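Local coordinates for hypothetical protein AGR_L_1239 (Agrobacterium tumefaciens str. C58, PDB 1VQS), which is of unknown function but belongs to the NIPSNAP family and adopts a ferredoxin-like fold that packs against copies of itself, at the interface of chains A and B and the interface of chains A and C. Coordinates in Å, arbitrary orientation; residue numbers count along the deposited sequence, not the author numbering. Chains: chain A/B/C, hypothetical protein AGR_L_1239.

Contact 1: the interface of chains A and B. Residues chain A 55, 58-59, 62-64; chain B 105, 107.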
# COMPACT_ATOMS: atom_id res chain seq x y z
N SER A 55 -8.42 -15.77 8.27
CA SER A 55 -9.39 -14.77 7.82
C SER A 55 -10.83 -15.10 7.95
O SER A 55 -11.24 -16.24 7.70
CB SER A 55 -9.26 -14.61 6.30
OG SER A 55 -8.05 -14.07 5.96
N GLY A 58 -12.10 -9.02 6.36
CA GLY A 58 -10.86 -8.24 6.28
C GLY A 58 -10.06 -8.76 5.09
O GLY A 58 -10.63 -9.21 4.10
N PRO A 59 -8.74 -8.78 5.19
CA PRO A 59 -7.98 -9.49 4.18
C PRO A 59 -8.43 -10.93 4.08
O PRO A 59 -8.63 -11.54 5.11
CB PRO A 59 -6.54 -9.44 4.71
CG PRO A 59 -6.52 -8.25 5.61
CD PRO A 59 -7.88 -8.21 6.23
N GLU A 62 -5.71 -14.90 4.62
CA GLU A 62 -4.69 -14.47 5.57
C GLU A 62 -4.56 -15.39 6.77
O GLU A 62 -5.56 -15.88 7.30
CB GLU A 62 -4.97 -13.05 6.04
CG GLU A 62 -3.87 -12.44 6.90
CD GLU A 62 -4.13 -10.98 7.25
OE1 GLU A 62 -4.88 -10.76 8.23
OE2 GLU A 62 -3.59 -10.08 6.56
N ILE A 63 -3.32 -15.62 7.19
CA ILE A 63 -2.98 -16.31 8.43
C ILE A 63 -2.28 -15.31 9.33
O ILE A 63 -1.44 -14.55 8.88
CB ILE A 63 -2.03 -17.48 8.16
CG1 ILE A 63 -2.66 -18.52 7.23
CG2 ILE A 63 -1.53 -18.13 9.44
CD1 ILE A 63 -3.84 -19.27 7.82
N VAL A 64 -2.67 -15.27 10.62
CA VAL A 64 -1.95 -14.49 11.61
C VAL A 64 -1.63 -15.42 12.76
O VAL A 64 -2.53 -16.06 13.30
CB VAL A 64 -2.75 -13.29 12.13
CG1 VAL A 64 -2.03 -12.66 13.31
CG2 VAL A 64 -2.93 -12.25 11.05
N LYS B 105 -10.34 -6.22 11.71
CA LYS B 105 -10.63 -7.45 10.97
C LYS B 105 -11.14 -8.46 11.97
O LYS B 105 -10.82 -8.41 13.17
CB LYS B 105 -9.39 -7.99 10.21
CG LYS B 105 -8.15 -8.22 11.03
CD LYS B 105 -6.93 -8.48 10.14
CE LYS B 105 -5.65 -8.71 10.93
NZ LYS B 105 -4.47 -8.73 9.96
N MSE B 107 -11.18 -12.58 12.62
CA MSE B 107 -10.50 -13.82 12.30
C MSE B 107 -11.05 -14.95 13.18
O MSE B 107 -11.68 -14.69 14.23
CB MSE B 107 -8.97 -13.59 12.40
CG MSE B 107 -8.39 -12.34 11.47
SE MSE B 107 -6.56 -12.45 11.56
CE MSE B 107 -6.28 -13.79 10.27
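B:Lys105 and A:Glu62 form a salt bridge across this patch that is also a hydrogen bond, with the lysine ammonium NZ of B:Lys105 2.7 Å from the carboxylate oxygen OE1 of A:Glu62. The amine meets OE1 on its syn side, 30° out of the carboxylate plane. Extended beyond CG, the B:Lys105 side chain brings NZ to A:Glu62, and the two side chains cross at about a right angle. On the way, the methylenes of B:Lys105 pass the A:Pro59 ring, CD to CD 4.0 Å.

The apolar part belongs to selenomethionine B:Met107. The selenium of B:Met107 lies 3.7 Å from the methyl CG2 of A:Val64. A bend at chi3 (81°) brings CE of B:Met107 against the backbone of A:Ser55 and A:Glu62, 3.5 Å from A:Ser55 N. A:Ser55 and B:Met107 also pair as an antiparallel beta bridge.

Behind this surface, hydrogen bonds within chain A fix the backbone from which A:Glu62 projects. The hydroxyl OG of A:Ser55 donates to the carbonyl O of A:Pro59 at 2.7 Å and accepts from the backbone N of A:Glu62 at 2.8 Å, tying strand 49-55 to the start of strand 62-69 and to the loop between them. Repeated by the two-fold with the chains exchanged, the patch helps hold the A/B pair together, plausibly a dimer of this ferredoxin-like protein.

Contact 2: the interface of chains A and C. Residues chain A 18, 20, 102-104; chain C 56, 58, 60-61.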
# COMPACT_ATOMS: atom_id res chain seq x y z
N ARG A 18 3.12 -12.74 13.15
CA ARG A 18 3.49 -13.16 11.77
C ARG A 18 2.23 -13.20 10.94
O ARG A 18 1.25 -13.84 11.31
CB ARG A 18 4.16 -14.55 11.77
CG ARG A 18 5.45 -14.56 12.60
CD ARG A 18 6.18 -15.90 12.58
NE ARG A 18 6.65 -16.29 11.26
CZ ARG A 18 7.83 -15.93 10.73
NH1 ARG A 18 8.68 -15.18 11.42
NH2 ARG A 18 8.18 -16.40 9.53
N TYR A 20 0.68 -13.85 7.09
CA TYR A 20 0.92 -14.42 5.77
C TYR A 20 -0.30 -14.23 4.89
O TYR A 20 -1.44 -14.46 5.32
CB TYR A 20 1.17 -15.92 5.83
CG TYR A 20 2.29 -16.41 6.72
CD1 TYR A 20 3.37 -15.60 7.05
CD2 TYR A 20 2.27 -17.69 7.21
CE1 TYR A 20 4.41 -16.07 7.87
CE2 TYR A 20 3.30 -18.18 8.03
CZ TYR A 20 4.36 -17.36 8.34
OH TYR A 20 5.36 -17.83 9.15
N ALA A 102 4.64 -12.43 3.07
CA ALA A 102 4.74 -12.61 4.53
C ALA A 102 5.42 -11.42 5.18
O ALA A 102 6.25 -10.72 4.53
CB ALA A 102 5.51 -13.89 4.85
N GLU A 103 5.08 -11.16 6.44
CA GLU A 103 5.78 -10.13 7.21
C GLU A 103 5.66 -10.48 8.69
O GLU A 103 4.72 -11.17 9.08
CB GLU A 103 5.20 -8.73 6.95
CG GLU A 103 3.72 -8.62 7.27
CD GLU A 103 3.14 -7.24 7.05
OE1 GLU A 103 3.64 -6.50 6.19
OE2 GLU A 103 2.14 -6.93 7.74
N ASN A 104 6.60 -9.99 9.49
CA ASN A 104 6.53 -10.13 10.93
C ASN A 104 6.87 -8.81 11.61
O ASN A 104 7.51 -7.94 11.02
CB ASN A 104 7.39 -11.30 11.46
CG ASN A 104 8.89 -11.14 11.21
OD1 ASN A 104 9.30 -10.49 10.25
ND2 ASN A 104 9.72 -11.81 12.04
N GLU C 56 14.99 -10.22 8.55
CA GLU C 56 14.89 -10.93 9.80
C GLU C 56 13.61 -10.58 10.58
O GLU C 56 12.84 -11.47 10.94
CB GLU C 56 16.15 -10.76 10.64
CG GLU C 56 16.05 -11.37 12.06
CD GLU C 56 15.79 -12.89 12.08
OE1 GLU C 56 16.12 -13.57 11.08
OE2 GLU C 56 15.27 -13.40 13.12
N GLY C 58 10.35 -7.78 10.02
CA GLY C 58 9.83 -6.77 9.09
C GLY C 58 9.22 -7.51 7.90
O GLY C 58 8.71 -8.61 8.04
N ILE C 60 9.14 -10.13 5.20
CA ILE C 60 9.78 -11.43 5.06
C ILE C 60 10.11 -11.65 3.57
O ILE C 60 9.47 -11.06 2.72
CB ILE C 60 8.87 -12.51 5.67
CG1 ILE C 60 8.84 -12.34 7.18
CG2 ILE C 60 9.36 -13.87 5.35
CD1 ILE C 60 7.81 -13.21 7.88
N ASN C 61 11.12 -12.46 3.27
CA ASN C 61 11.56 -12.71 1.90
C ASN C 61 12.13 -11.48 1.18
O ASN C 61 12.11 -11.42 -0.07
CB ASN C 61 10.46 -13.33 1.04
CG ASN C 61 9.86 -14.57 1.66
OD1 ASN C 61 10.57 -15.55 1.95
ND2 ASN C 61 8.52 -14.55 1.86
O HOH W 1 7.00 -12.04 1.35
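Strand 99-109 of chain A, flanked by strand 14-22, which contributes A:Arg18, meets the loop of chain C around C:Gly58 and C:Ile60, so that one ferredoxin-like NIPSNAP protomer offers a strand edge to the loop of another. Backbone bonds set the register: C:Ile60 N donates to A:Ala102 O at 3.0 Å, and A:Asn104 N donates to C:Gly58 O at 2.9 Å.

A:Asn104 adds its side-chain amide. With CG placed between the backbone N and the carbonyl carbon (chi1 63°), OD1 of A:Asn104 accepts from C:Gly58 N at 2.9 Å; the donor stands above the amide plane, 46° out of it. The other branch, ND2, reaches C:Glu56 O in a weak bond. A:Asn104 OD1 also lies 3.0 Å from C:Gly58 O, a close and probably unfavourable meeting of two acceptors, tolerated alongside the bonds.

The apolar packing centres on C:Ile60, whose CB lies 3.7 Å from CB of A:Ala102. CG1, anti to the carbonyl carbon (chi1 -70°), carries CD1 of C:Ile60 across the strand to within 3.6 Å of NH2 of A:Arg18. The arginine and isoleucine side chains cross at about a right angle. A second-shell tyrosine steadies that guanidinium: the phenol OH of A:Tyr20 lies at its edge, in plane, gripped by NE of A:Arg18 at 2.9 Å and more distantly by NH2.

Water 1 bridges A:Ala102 N to C:Ile60 O and also bonds C:Asn61 ND2, at 3.0 Å.

The C-alpha centres of contact 1 and contact 2 lie about 15 Å apart, and chain A faces a different partner at each. Strand 99-109 takes part in both, from chain B in contact 1 and from chain A in contact 2. Opposite it lie strands 49-55 and 62-69 with their connecting loop in contact 1, and that loop alone in contact 2. Contact 1 lies in a two-fold interface, contact 2 in one that is not an exact two-fold. Together they join a pair to further copies within the deposited assembly of eight, although the structure alone does not show that this octamer forms in solution.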